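Pyocin S5 (Pseudomonas aeruginosa PAO1, PDB 6THK) is a bacteriocin that is thought to kill target bacteria by forming channels that depolarise the cytoplasmic membrane. Local coordinates at residues 50-55 against 156-161; 124-129 against 134-139; 420-425 against 439-444; 453-458 against 481-486. The protein carries 1 engineered substitution. One frame throughout, in Å; residues are numbered along the deposited sequence.

Interaction 1. Residues 50-55 against 156-161; sequences QKNIYY and PFQQLV
The carboxamides of N52 and Q158 meet here as neighbours without bonding. Their side chains cross at about a right angle, the amide planes stand 72° apart, and the closest atoms are two acceptors, N52 OD1 and Q158 OE1, at 3.8 Å. No hydrogen bond spans the contact; both NH2 groups are used on Y48, one turn before N52: N52 ND2 donates to the Y48 carbonyl and Q158 NE2 to the Y48 hydroxyl. The chain of Q158 is bent at chi2 (-43°), which folds its amide back so that NE2 also lies in plane at the edge of the F157 ring. K51 NZ reaches N52 OD1 through a weak bond of 3.3 Å.

Beside this polar pair a methyl meets the backbone: V161 CG1 rests 3.9 Å from N52 O. The CA atoms of N52 and V161, the nearest across the segments, are 7.7 Å apart, and only 125 Å² is buried in total, so the contact is slight. Residues 50-54 form a wider pi-type turn, seen in the bond from Y55 N to Q50 O of 2.8 Å. In the fold, helix 42-87 meets the first turns of helix 157-212, with Y48 touching both F157 and V161, while helix 133-145 covers I53 through W140 and meets F157 edge-to-face through W144.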
loop_
_atom_site.group_PDB
_atom_site.type_symbol
_atom_site.label_atom_id
_atom_site.label_comp_id
_atom_site.label_asym_id
_atom_site.label_seq_id
_atom_site.Cartn_x
_atom_site.Cartn_y
_atom_site.Cartn_z
ATOM N N GLN A 50 81.655 34.518 27.905
ATOM C CA GLN A 50 81.829 33.316 27.080
ATOM C C GLN A 50 81.394 32.057 27.807
ATOM O O GLN A 50 80.584 31.313 27.277
ATOM C CB GLN A 50 83.272 33.154 26.590
ATOM C CG GLN A 50 83.618 34.020 25.391
ATOM C CD GLN A 50 84.997 33.711 24.878
ATOM O OE1 GLN A 50 85.962 33.612 25.634
ATOM N NE2 GLN A 50 85.126 33.575 23.577
ATOM N N LYS A 51 81.917 31.827 29.020
ATOM C CA LYS A 51 81.629 30.636 29.816
ATOM C C LYS A 51 80.175 30.501 30.269
ATOM O O LYS A 51 79.643 29.395 30.235
ATOM C CB LYS A 51 82.573 30.582 31.039
ATOM C CG LYS A 51 82.528 29.277 31.841
ATOM C CD LYS A 51 83.204 29.389 33.211
ATOM C CE LYS A 51 82.294 29.871 34.324
ATOM N NZ LYS A 51 81.319 28.829 34.752
ATOM N N ASN A 52 79.569 31.598 30.752
ATOM C CA ASN A 52 78.255 31.605 31.386
ATOM C C ASN A 52 77.086 31.962 30.485
ATOM O O ASN A 52 75.957 31.575 30.793
ATOM C CB ASN A 52 78.273 32.527 32.611
ATOM C CG ASN A 52 79.317 32.141 33.635
ATOM O OD1 ASN A 52 79.086 31.296 34.503
ATOM N ND2 ASN A 52 80.510 32.705 33.519
ATOM N N ILE A 53 77.334 32.713 29.403
ATOM C CA ILE A 53 76.278 33.126 28.501
ATOM C C ILE A 53 76.472 32.536 27.080
ATOM O O ILE A 53 75.641 31.728 26.683
ATOM C CB ILE A 53 76.053 34.679 28.521
ATOM C CG1 ILE A 53 75.391 35.142 29.843
ATOM C CG2 ILE A 53 75.180 35.137 27.359
ATOM C CD1 ILE A 53 76.287 35.728 30.876
ATOM N N TYR A 54 77.517 32.910 26.324
ATOM C CA TYR A 54 77.673 32.455 24.937
ATOM C C TYR A 54 77.774 30.932 24.749
ATOM O O TYR A 54 77.023 30.394 23.944
ATOM C CB TYR A 54 78.843 33.148 24.222
ATOM C CG TYR A 54 78.774 33.038 22.708
ATOM C CD1 TYR A 54 79.303 31.933 22.040
ATOM C CD2 TYR A 54 78.180 34.041 21.941
ATOM C CE1 TYR A 54 79.223 31.819 20.651
ATOM C CE2 TYR A 54 78.128 33.954 20.548
ATOM C CZ TYR A 54 78.658 32.844 19.908
ATOM O OH TYR A 54 78.612 32.748 18.537
ATOM N N TYR A 55 78.701 30.251 25.436
ATOM C CA TYR A 55 78.895 28.807 25.269
ATOM C C TYR A 55 77.625 28.002 25.670
ATOM O O TYR A 55 77.195 27.190 24.840
ATOM C CB TYR A 55 80.187 28.311 25.958
ATOM C CG TYR A 55 81.478 28.722 25.267
ATOM C CD1 TYR A 55 81.603 29.968 24.652
ATOM C CD2 TYR A 55 82.594 27.889 25.275
ATOM C CE1 TYR A 55 82.789 30.358 24.028
ATOM C CE2 TYR A 55 83.790 28.273 24.661
ATOM C CZ TYR A 55 83.879 29.507 24.031
ATOM O OH TYR A 55 85.035 29.908 23.408
ATOM N N PRO A 156 70.945 34.616 44.296
ATOM C CA PRO A 156 72.107 35.232 43.629
ATOM C C PRO A 156 71.979 35.296 42.108
ATOM O O PRO A 156 71.130 34.607 41.526
ATOM C CB PRO A 156 73.263 34.322 44.038
ATOM C CG PRO A 156 72.636 32.999 44.268
ATOM C CD PRO A 156 71.279 33.283 44.842
ATOM N N PHE A 157 72.840 36.112 41.461
ATOM C CA PHE A 157 72.838 36.266 40.015
ATOM C C PHE A 157 73.128 34.975 39.286
ATOM O O PHE A 157 72.541 34.739 38.234
ATOM C CB PHE A 157 73.781 37.375 39.538
ATOM C CG PHE A 157 73.646 37.682 38.060
ATOM C CD1 PHE A 157 72.580 38.436 37.586
ATOM C CD2 PHE A 157 74.564 37.185 37.144
ATOM C CE1 PHE A 157 72.448 38.706 36.227
ATOM C CE2 PHE A 157 74.437 37.469 35.785
ATOM C CZ PHE A 157 73.371 38.217 35.332
ATOM N N GLN A 158 74.029 34.141 39.835
ATOM C CA GLN A 158 74.381 32.846 39.252
ATOM C C GLN A 158 73.189 31.899 39.259
ATOM O O GLN A 158 73.083 31.053 38.367
ATOM C CB GLN A 158 75.587 32.216 39.960
ATOM C CG GLN A 158 76.884 33.028 39.819
ATOM C CD GLN A 158 77.124 33.580 38.425
ATOM O OE1 GLN A 158 77.176 32.849 37.431
ATOM N NE2 GLN A 158 77.278 34.888 38.340
ATOM N N GLN A 159 72.284 32.063 40.263
ATOM C CA GLN A 159 71.059 31.280 40.411
ATOM C C GLN A 159 70.082 31.659 39.339
ATOM O O GLN A 159 69.468 30.770 38.742
ATOM C CB GLN A 159 70.424 31.421 41.803
ATOM C CG GLN A 159 69.421 30.303 42.146
ATOM C CD GLN A 159 69.897 28.872 41.896
ATOM O OE1 GLN A 159 71.095 28.549 41.909
ATOM N NE2 GLN A 159 68.939 27.986 41.670
ATOM N N LEU A 160 70.020 32.951 39.022
ATOM C CA LEU A 160 69.153 33.456 37.969
ATOM C C LEU A 160 69.645 32.975 36.609
ATOM O O LEU A 160 68.855 32.616 35.749
ATOM C CB LEU A 160 69.104 34.974 37.986
ATOM C CG LEU A 160 68.320 35.556 36.816
ATOM C CD1 LEU A 160 66.837 35.547 37.124
ATOM C CD2 LEU A 160 68.788 36.954 36.471
ATOM N N VAL A 161 70.954 33.002 36.415
ATOM C CA VAL A 161 71.584 32.509 35.180
ATOM C C VAL A 161 71.081 31.087 34.881
ATOM O O VAL A 161 70.564 30.867 33.798
ATOM C CB VAL A 161 73.143 32.666 35.187
ATOM C CG1 VAL A 161 73.825 31.838 34.096
ATOM C CG2 VAL A 161 73.532 34.131 35.038
#

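Interaction 2. Residues 124-129 against 134-139. With ZN (zinc ion), chain F.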
loop_
_atom_site.group_PDB
_atom_site.type_symbol
_atom_site.label_atom_id
_atom_site.label_comp_id
_atom_site.label_asym_id
_atom_site.label_seq_id
_atom_site.Cartn_x
_atom_site.Cartn_y
_atom_site.Cartn_z
ATOM N N PRO A 124 60.771 37.883 30.036
ATOM C CA PRO A 124 60.645 38.604 28.761
ATOM C C PRO A 124 61.154 37.816 27.559
ATOM O O PRO A 124 61.863 36.834 27.730
ATOM C CB PRO A 124 61.516 39.839 28.977
ATOM C CG PRO A 124 62.537 39.397 29.956
ATOM C CD PRO A 124 61.837 38.440 30.876
ATOM N N PHE A 125 60.794 38.257 26.358
ATOM C CA PHE A 125 61.213 37.591 25.136
ATOM C C PHE A 125 62.616 37.999 24.693
ATOM O O PHE A 125 62.862 39.153 24.323
ATOM C CB PHE A 125 60.186 37.760 24.004
ATOM C CG PHE A 125 60.659 37.196 22.688
ATOM C CD1 PHE A 125 60.965 35.846 22.560
ATOM C CD2 PHE A 125 60.841 38.018 21.589
ATOM C CE1 PHE A 125 61.454 35.332 21.356
ATOM C CE2 PHE A 125 61.306 37.501 20.377
ATOM C CZ PHE A 125 61.612 36.159 20.267
ATOM N N ILE A 126 63.519 37.025 24.695
ATOM C CA ILE A 126 64.883 37.224 24.246
ATOM C C ILE A 126 65.117 36.256 23.078
ATOM O O ILE A 126 65.024 35.041 23.272
ATOM C CB ILE A 126 65.920 37.043 25.408
ATOM C CG1 ILE A 126 65.467 37.753 26.719
ATOM C CG2 ILE A 126 67.319 37.506 24.972
ATOM C CD1 ILE A 126 66.189 37.330 27.987
ATOM N N ASP A 127 65.383 36.783 21.861
ATOM C CA ASP A 127 65.650 35.934 20.701
ATOM C C ASP A 127 67.127 35.608 20.749
ATOM O O ASP A 127 67.926 36.243 20.059
ATOM C CB ASP A 127 65.267 36.638 19.384
ATOM C CG ASP A 127 64.812 35.693 18.284
ATOM O OD1 ASP A 127 64.229 34.629 18.611
ATOM O OD2 ASP A 127 64.971 36.047 17.098
ATOM N N TYR A 128 67.475 34.616 21.598
ATOM C CA TYR A 128 68.819 34.149 21.948
ATOM C C TYR A 128 69.814 34.085 20.793
ATOM O O TYR A 128 70.918 34.627 20.921
ATOM C CB TYR A 128 68.762 32.797 22.673
ATOM C CG TYR A 128 67.838 32.799 23.865
ATOM C CD1 TYR A 128 68.205 33.420 25.056
ATOM C CD2 TYR A 128 66.592 32.189 23.803
ATOM C CE1 TYR A 128 67.346 33.440 26.154
ATOM C CE2 TYR A 128 65.717 32.221 24.887
ATOM C CZ TYR A 128 66.107 32.828 26.066
ATOM O OH TYR A 128 65.250 32.844 27.133
ATOM N N GLU A 129 69.425 33.457 19.677
ATOM C CA GLU A 129 70.261 33.280 18.484
ATOM C C GLU A 129 70.698 34.602 17.834
ATOM O O GLU A 129 71.765 34.652 17.224
ATOM C CB GLU A 129 69.565 32.336 17.455
ATOM C CG GLU A 129 68.685 32.978 16.383
ATOM C CD GLU A 129 67.182 32.839 16.521
ATOM O OE1 GLU A 129 66.719 32.322 17.563
ATOM O OE2 GLU A 129 66.465 33.252 15.582
ATOM N N LEU A 134 76.566 39.977 25.454
ATOM C CA LEU A 134 76.415 41.155 26.312
ATOM C C LEU A 134 74.957 41.583 26.365
ATOM O O LEU A 134 74.479 41.958 27.434
ATOM C CB LEU A 134 77.334 42.320 25.864
ATOM C CG LEU A 134 77.272 43.615 26.687
ATOM C CD1 LEU A 134 77.873 43.433 28.084
ATOM C CD2 LEU A 134 77.928 44.761 25.956
ATOM N N SER A 135 74.251 41.521 25.224
ATOM C CA SER A 135 72.829 41.844 25.144
ATOM C C SER A 135 72.066 40.926 26.110
ATOM O O SER A 135 71.345 41.426 26.966
ATOM C CB SER A 135 72.321 41.677 23.712
ATOM O OG SER A 135 70.905 41.735 23.649
ATOM N N ILE A 136 72.323 39.600 26.041
ATOM C CA ILE A 136 71.705 38.601 26.909
ATOM C C ILE A 136 72.026 38.893 28.372
ATOM O O ILE A 136 71.123 38.876 29.211
ATOM C CB ILE A 136 72.068 37.150 26.479
ATOM C CG1 ILE A 136 71.532 36.844 25.053
ATOM C CG2 ILE A 136 71.511 36.146 27.487
ATOM C CD1 ILE A 136 72.055 35.599 24.380
ATOM N N TYR A 137 73.297 39.201 28.665
ATOM C CA TYR A 137 73.741 39.517 30.018
ATOM C C TYR A 137 72.990 40.702 30.629
ATOM O O TYR A 137 72.562 40.614 31.782
ATOM C CB TYR A 137 75.250 39.763 30.037
ATOM C CG TYR A 137 75.778 40.264 31.365
ATOM C CD1 TYR A 137 75.965 39.394 32.437
ATOM C CD2 TYR A 137 76.105 41.607 31.548
ATOM C CE1 TYR A 137 76.469 39.847 33.659
ATOM C CE2 TYR A 137 76.589 42.074 32.771
ATOM C CZ TYR A 137 76.774 41.190 33.821
ATOM O OH TYR A 137 77.277 41.638 35.016
ATOM N N GLU A 138 72.825 41.793 29.862
ATOM C CA GLU A 138 72.168 43.014 30.332
ATOM C C GLU A 138 70.686 42.800 30.510
ATOM O O GLU A 138 70.083 43.388 31.416
ATOM C CB GLU A 138 72.471 44.218 29.412
ATOM C CG GLU A 138 73.950 44.602 29.335
ATOM C CD GLU A 138 74.624 45.195 30.566
ATOM O OE1 GLU A 138 73.954 45.364 31.613
ATOM O OE2 GLU A 138 75.837 45.491 30.478
ATOM N N ALA A 139 70.120 41.934 29.688
ATOM C CA ALA A 139 68.724 41.607 29.802
ATOM C C ALA A 139 68.561 40.825 31.089
ATOM O O ALA A 139 67.647 41.076 31.855
ATOM C CB ALA A 139 68.274 40.787 28.616
HETATM ZN ZN ZN F . 65.055 33.409 17.048
#
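I126 fits its two branches against successive bumps on one face of helix 133-145. Its CD1 tip abuts A139 CB at 4.1 Å, and its CG2 methyl, anti to the backbone N, lies against I136 CG1 at 4.3 Å; as I136 and A139 are three residues apart, the branched side chain sits over the groove between them. I136 answers with its own extended end: CD1 enters the notch formed by Y128, 3.8 Å from Y128 O and near the ring plane at the edge, where it is 4.5 Å from Y128 CD1. Between I126 and Y128 the chain makes an inverse gamma turn centred on D127, closed by a weak bond from Y128 N to I126 O. That turn points D127 away from the helix, as E129 also points, and together they hold a zinc ion. D127 OD1 binds it at 2.1 Å, while E129 grips it with both carboxylate oxygens, OE2 at 2.0 Å. Y172 of helix 157-212 bonds through OH to E129 OE1, and R167 and A168 of the same helix pack against Y128.

Interaction 3. Residues 420-425 against 439-444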
loop_
_atom_site.group_PDB
_atom_site.type_symbol
_atom_site.label_atom_id
_atom_site.label_comp_id
_atom_site.label_asym_id
_atom_site.label_seq_id
_atom_site.Cartn_x
_atom_site.Cartn_y
_atom_site.Cartn_z
ATOM N N ALA A 420 -45.030 -16.481 -31.814
ATOM C CA ALA A 420 -45.920 -16.444 -32.980
ATOM C C ALA A 420 -46.109 -17.850 -33.550
ATOM O O ALA A 420 -47.236 -18.220 -33.845
ATOM C CB ALA A 420 -45.356 -15.498 -34.032
ATOM N N SER A 421 -45.031 -18.668 -33.589
ATOM C CA SER A 421 -45.063 -20.050 -34.074
ATOM C C SER A 421 -45.945 -20.913 -33.202
ATOM O O SER A 421 -46.707 -21.725 -33.728
ATOM C CB SER A 421 -43.660 -20.641 -34.134
ATOM O OG SER A 421 -43.689 -21.922 -34.739
ATOM N N LEU A 422 -45.820 -20.737 -31.896
ATOM C CA LEU A 422 -46.573 -21.499 -30.923
ATOM C C LEU A 422 -48.057 -21.195 -30.977
ATOM O O LEU A 422 -48.884 -22.091 -31.000
ATOM C CB LEU A 422 -46.045 -21.198 -29.526
ATOM C CG LEU A 422 -46.736 -21.973 -28.416
ATOM C CD1 LEU A 422 -46.828 -23.429 -28.817
ATOM C CD2 LEU A 422 -45.982 -21.812 -27.113
ATOM N N TYR A 423 -48.377 -19.911 -30.982
ATOM C CA TYR A 423 -49.753 -19.457 -31.024
ATOM C C TYR A 423 -50.467 -19.848 -32.302
ATOM O O TYR A 423 -51.651 -20.141 -32.290
ATOM C CB TYR A 423 -49.828 -17.968 -30.733
ATOM C CG TYR A 423 -49.374 -17.692 -29.334
ATOM C CD1 TYR A 423 -49.808 -18.485 -28.288
ATOM C CD2 TYR A 423 -48.483 -16.676 -29.058
ATOM C CE1 TYR A 423 -49.386 -18.258 -27.001
ATOM C CE2 TYR A 423 -48.050 -16.443 -27.773
ATOM C CZ TYR A 423 -48.512 -17.233 -26.749
ATOM O OH TYR A 423 -48.090 -16.994 -25.471
ATOM N N GLN A 424 -49.748 -19.820 -33.410
ATOM C CA GLN A 424 -50.333 -20.206 -34.667
ATOM C C GLN A 424 -50.752 -21.663 -34.607
ATOM O O GLN A 424 -51.837 -22.014 -35.025
ATOM C CB GLN A 424 -49.327 -20.015 -35.786
ATOM C CG GLN A 424 -49.659 -20.796 -37.035
ATOM C CD GLN A 424 -50.036 -19.891 -38.177
ATOM O OE1 GLN A 424 -50.360 -18.726 -37.975
ATOM N NE2 GLN A 424 -49.992 -20.420 -39.383
ATOM N N GLU A 425 -49.898 -22.516 -34.065
ATOM C CA GLU A 425 -50.255 -23.923 -33.946
ATOM C C GLU A 425 -51.431 -24.113 -32.967
ATOM O O GLU A 425 -52.248 -24.999 -33.146
ATOM C CB GLU A 425 -49.042 -24.869 -33.787
ATOM C CG GLU A 425 -49.382 -26.360 -34.047
ATOM C CD GLU A 425 -49.599 -26.724 -35.518
ATOM O OE1 GLU A 425 -49.238 -25.866 -36.345
ATOM O OE2 GLU A 425 -50.126 -27.834 -35.851
ATOM N N PHE A 439 -49.406 -30.671 -29.381
ATOM C CA PHE A 439 -48.652 -31.349 -28.341
ATOM C C PHE A 439 -47.254 -31.666 -28.828
ATOM O O PHE A 439 -46.286 -31.549 -28.087
ATOM C CB PHE A 439 -49.377 -32.607 -27.867
ATOM C CG PHE A 439 -50.632 -32.321 -27.098
ATOM C CD1 PHE A 439 -50.612 -31.469 -26.016
ATOM C CD2 PHE A 439 -51.829 -32.885 -27.470
ATOM C CE1 PHE A 439 -51.762 -31.195 -25.312
ATOM C CE2 PHE A 439 -52.984 -32.614 -26.772
ATOM C CZ PHE A 439 -52.950 -31.769 -25.690
ATOM N N VAL A 440 -47.151 -32.065 -30.089
ATOM C CA VAL A 440 -45.860 -32.362 -30.676
ATOM C C VAL A 440 -45.009 -31.101 -30.694
ATOM O O VAL A 440 -43.824 -31.148 -30.403
ATOM C CB VAL A 440 -46.001 -32.886 -32.110
ATOM C CG1 VAL A 440 -44.688 -32.733 -32.851
ATOM C CG2 VAL A 440 -46.441 -34.334 -32.103
ATOM N N LYS A 441 -45.611 -29.973 -31.048
ATOM C CA LYS A 441 -44.883 -28.721 -31.071
ATOM C C LYS A 441 -44.401 -28.322 -29.679
ATOM O O LYS A 441 -43.271 -27.890 -29.524
ATOM C CB LYS A 441 -45.747 -27.620 -31.685
ATOM C CG LYS A 441 -45.365 -26.212 -31.273
ATOM C CD LYS A 441 -44.558 -25.520 -32.352
ATOM C CE LYS A 441 -43.305 -24.895 -31.777
ATOM N NZ LYS A 441 -42.916 -23.660 -32.501
ATOM N N ILE A 442 -45.252 -28.454 -28.665
ATOM C CA ILE A 442 -44.823 -28.104 -27.312
ATOM C C ILE A 442 -43.743 -29.040 -26.789
ATOM O O ILE A 442 -42.779 -28.596 -26.187
ATOM C CB ILE A 442 -45.970 -27.948 -26.286
ATOM C CG1 ILE A 442 -47.165 -28.814 -26.634
ATOM C CG2 ILE A 442 -46.407 -26.500 -26.185
ATOM C CD1 ILE A 442 -48.326 -28.595 -25.694
ATOM N N GLU A 443 -43.881 -30.334 -27.057
ATOM C CA GLU A 443 -42.886 -31.291 -26.595
ATOM C C GLU A 443 -41.545 -30.988 -27.221
ATOM O O GLU A 443 -40.521 -31.031 -26.559
ATOM C CB GLU A 443 -43.292 -32.720 -26.950
ATOM C CG GLU A 443 -42.118 -33.678 -27.054
ATOM C CD GLU A 443 -42.454 -34.928 -27.836
ATOM O OE1 GLU A 443 -42.257 -34.927 -29.066
ATOM O OE2 GLU A 443 -42.920 -35.908 -27.224
ATOM N N THR A 444 -41.555 -30.693 -28.512
ATOM C CA THR A 444 -40.343 -30.356 -29.217
ATOM C C THR A 444 -39.740 -29.074 -28.677
ATOM O O THR A 444 -38.550 -28.996 -28.413
ATOM C CB THR A 444 -40.670 -30.118 -30.691
ATOM O OG1 THR A 444 -40.943 -31.371 -31.320
ATOM C CG2 THR A 444 -39.526 -29.427 -31.388
#
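This is an antiparallel packing of two helices in the colicin pore-forming domain, a helical hairpin of helix 419-431 followed by helix 436-446, in which 420-425 runs against 439-444. The axes of the two segments approach to 10.2 Å and their directions differ by 156°; L422 and K441 have the nearest CA atoms. K441 has the largest share of the buried surface. Its CG is anti to the backbone N (chi1 156°), and the chain then bends at each of the three following torsions, taking the amino group across to the other helix. There NZ donates to S421 OG at 2.9 Å, so the charged tip ends on a hydroxyl near the margin of the interface.

The aliphatic start of the same side chain also packs: CG lies 4.0 Å from L422 CD1, with the two side chains set oblique to each other. That single leucine methyl has a second partner, I442 CG2 at 4.1 Å, and is therefore lodged between consecutive residues of the opposing helix. The lysine amino group supplies the polar link, and L422 against I442 and the K441 CG supplies the apolar part; the two segments bury 203 Å² in all. L422 is also touched by F438 and L445, before and after 439-444 on helix 436-446, and E425 touches P437 near that helix's start. On the other sides, Y423 OH bonds to T461 OG1 of helix 451-464, while F439 packs on helix 361-378 and meets F368 edge-to-face.

Interaction 4. Residues 453-458 against 481-486; sequences WLVGIA and AMIDED. With ZN (zinc ion), chain H.
L454 and V455, consecutive on helix 451-464, each meet one residue of the turn that leads into helix 485-498, M482 and I483 respectively. In channel-forming colicins such apolar helices form a hydrophobic hairpin buried in the helical bundle of the soluble domain; consistent with this, 453-478 is predicted to span the membrane, and all four touching side chains are buried. L454 CD1 presses on the root of M482, 3.5 Å from CG and 3.6 Å from CB. The first of these is tighter than usual for carbon pairs. M482 bends at chi2 (75°), and its end turns away from L454 to lie against F439 and I442 of helix 436-446. V455 and I483 instead cross at about a right angle, with their methyls CG2 and CD1 in contact at 3.7 Å.

A second shell backs each pair. Helix 340-353 touches V455 and I483 together through A353, and I358 touches L454 and M482 together. The backbone of M482 is hydrogen-bonded to R359, which ties the turn to that residue. Further along the chain, E485 begins helix 485-498 and turns toward a zinc ion also bound by H371 and E489. S367 OG is hydrogen-bonded to E485 OE1, while the other oxygen, E485 OE2, coordinates the zinc at 2.2 Å.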
loop_
_atom_site.group_PDB
_atom_site.type_symbol
_atom_site.label_atom_id
_atom_site.label_comp_id
_atom_site.label_asym_id
_atom_site.label_seq_id
_atom_site.Cartn_x
_atom_site.Cartn_y
_atom_site.Cartn_z
ATOM N N TRP A 453 -42.723 -23.845 -16.524
ATOM C CA TRP A 453 -42.455 -22.992 -17.672
ATOM C C TRP A 453 -43.670 -22.964 -18.606
ATOM O O TRP A 453 -44.024 -21.915 -19.121
ATOM C CB TRP A 453 -41.213 -23.451 -18.437
ATOM C CG TRP A 453 -40.847 -22.494 -19.501
ATOM C CD1 TRP A 453 -40.442 -21.212 -19.333
ATOM C CD2 TRP A 453 -40.887 -22.719 -20.908
ATOM N NE1 TRP A 453 -40.214 -20.624 -20.543
ATOM C CE2 TRP A 453 -40.478 -21.532 -21.529
ATOM C CE3 TRP A 453 -41.219 -23.813 -21.703
ATOM C CZ2 TRP A 453 -40.397 -21.406 -22.903
ATOM C CZ3 TRP A 453 -41.139 -23.681 -23.063
ATOM C CH2 TRP A 453 -40.728 -22.491 -23.651
ATOM N N LEU A 454 -44.311 -24.115 -18.808
ATOM C CA LEU A 454 -45.521 -24.218 -19.620
ATOM C C LEU A 454 -46.637 -23.391 -18.995
ATOM O O LEU A 454 -47.401 -22.745 -19.693
ATOM C CB LEU A 454 -46.001 -25.657 -19.697
ATOM C CG LEU A 454 -45.334 -26.634 -20.646
ATOM C CD1 LEU A 454 -46.200 -27.874 -20.769
ATOM C CD2 LEU A 454 -45.106 -25.989 -21.999
ATOM N N VAL A 455 -46.730 -23.436 -17.665
ATOM C CA VAL A 455 -47.714 -22.673 -16.909
ATOM C C VAL A 455 -47.468 -21.182 -17.102
ATOM O O VAL A 455 -48.404 -20.414 -17.213
ATOM C CB VAL A 455 -47.721 -23.040 -15.419
ATOM C CG1 VAL A 455 -48.790 -22.253 -14.693
ATOM C CG2 VAL A 455 -47.964 -24.528 -15.243
ATOM N N GLY A 456 -46.203 -20.774 -17.146
ATOM C CA GLY A 456 -45.851 -19.390 -17.395
ATOM C C GLY A 456 -46.336 -18.972 -18.773
ATOM O O GLY A 456 -46.845 -17.877 -18.941
ATOM N N ILE A 457 -46.177 -19.858 -19.753
ATOM C CA ILE A 457 -46.632 -19.636 -21.113
ATOM C C ILE A 457 -48.148 -19.453 -21.126
ATOM O O ILE A 457 -48.664 -18.560 -21.785
ATOM C CB ILE A 457 -46.225 -20.811 -22.014
ATOM C CG1 ILE A 457 -44.738 -20.727 -22.337
ATOM C CG2 ILE A 457 -47.054 -20.835 -23.278
ATOM C CD1 ILE A 457 -44.204 -21.933 -23.062
ATOM N N ALA A 458 -48.849 -20.303 -20.386
ATOM C CA ALA A 458 -50.315 -20.235 -20.254
ATOM C C ALA A 458 -50.765 -18.897 -19.666
ATOM O O ALA A 458 -51.661 -18.249 -20.194
ATOM C CB ALA A 458 -50.808 -21.385 -19.386
ATOM N N ALA A 481 -52.901 -31.195 -19.699
ATOM C CA ALA A 481 -52.680 -32.511 -20.344
ATOM C C ALA A 481 -51.171 -32.813 -20.493
ATOM O O ALA A 481 -50.759 -33.970 -20.577
ATOM C CB ALA A 481 -53.333 -32.531 -21.721
ATOM N N MET A 482 -50.359 -31.758 -20.515
ATOM C CA MET A 482 -48.914 -31.840 -20.683
ATOM C C MET A 482 -48.183 -31.986 -19.345
ATOM O O MET A 482 -46.960 -32.164 -19.324
ATOM C CB MET A 482 -48.446 -30.575 -21.401
ATOM C CG MET A 482 -47.303 -30.811 -22.316
ATOM S SD MET A 482 -47.828 -31.626 -23.814
ATOM C CE MET A 482 -46.465 -32.732 -24.076
ATOM N N ILE A 483 -48.945 -31.900 -18.228
ATOM C CA ILE A 483 -48.414 -31.936 -16.868
ATOM C C ILE A 483 -48.889 -33.157 -16.081
ATOM O O ILE A 483 -48.086 -34.038 -15.768
ATOM C CB ILE A 483 -48.713 -30.602 -16.125
ATOM C CG1 ILE A 483 -48.187 -29.387 -16.922
ATOM C CG2 ILE A 483 -48.159 -30.629 -14.692
ATOM C CD1 ILE A 483 -48.658 -28.007 -16.442
ATOM N N ASP A 484 -50.190 -33.203 -15.773
ATOM C CA ASP A 484 -50.808 -34.236 -14.956
ATOM C C ASP A 484 -52.226 -34.459 -15.432
ATOM O O ASP A 484 -52.918 -33.490 -15.749
ATOM C CB ASP A 484 -50.843 -33.738 -13.484
ATOM C CG ASP A 484 -51.069 -34.781 -12.405
ATOM O OD1 ASP A 484 -51.090 -35.989 -12.738
ATOM O OD2 ASP A 484 -51.182 -34.391 -11.212
ATOM N N GLU A 485 -52.671 -35.728 -15.412
ATOM C CA GLU A 485 -54.025 -36.162 -15.766
ATOM C C GLU A 485 -55.099 -35.485 -14.909
ATOM O O GLU A 485 -56.135 -35.111 -15.453
ATOM C CB GLU A 485 -54.166 -37.695 -15.671
ATOM C CG GLU A 485 -55.465 -38.243 -16.255
ATOM C CD GLU A 485 -55.425 -38.948 -17.600
ATOM O OE1 GLU A 485 -54.398 -39.590 -17.922
ATOM O OE2 GLU A 485 -56.461 -38.924 -18.300
ATOM N N ASP A 486 -54.864 -35.334 -13.580
ATOM C CA ASP A 486 -55.825 -34.701 -12.666
ATOM C C ASP A 486 -55.936 -33.200 -12.911
ATOM O O ASP A 486 -57.008 -32.637 -12.687
ATOM C CB ASP A 486 -55.575 -35.042 -11.177
ATOM C CG ASP A 486 -54.203 -34.723 -10.615
ATOM O OD1 ASP A 486 -53.892 -33.526 -10.453
ATOM O OD2 ASP A 486 -53.470 -35.679 -10.257
HETATM ZN ZN ZN H . -58.560 -38.355 -17.764
#

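The four contacts form two clusters at opposite ends of a very elongated molecule. Interactions 1 and 2 have centres 12 Å apart and share packing: I53 CG2 touches I136 CG2 at 3.8 Å, and F157 CE2 touches Y137 CE1 at 3.8 Å. Interaction 2 is nested within the loop that interaction 1 closes, and it carries the zinc held by D127 and E129. Interactions 3 and 4 lie within the pore-forming domain, 14 Å apart between centres, joined where M482 SD meets I442 CD1 at 3.6 Å and F439 CD1 at 3.6 Å; E485 of interaction 4 contributes to a separate zinc site. Between the centres of interactions 1 and 3 lie about 149 Å.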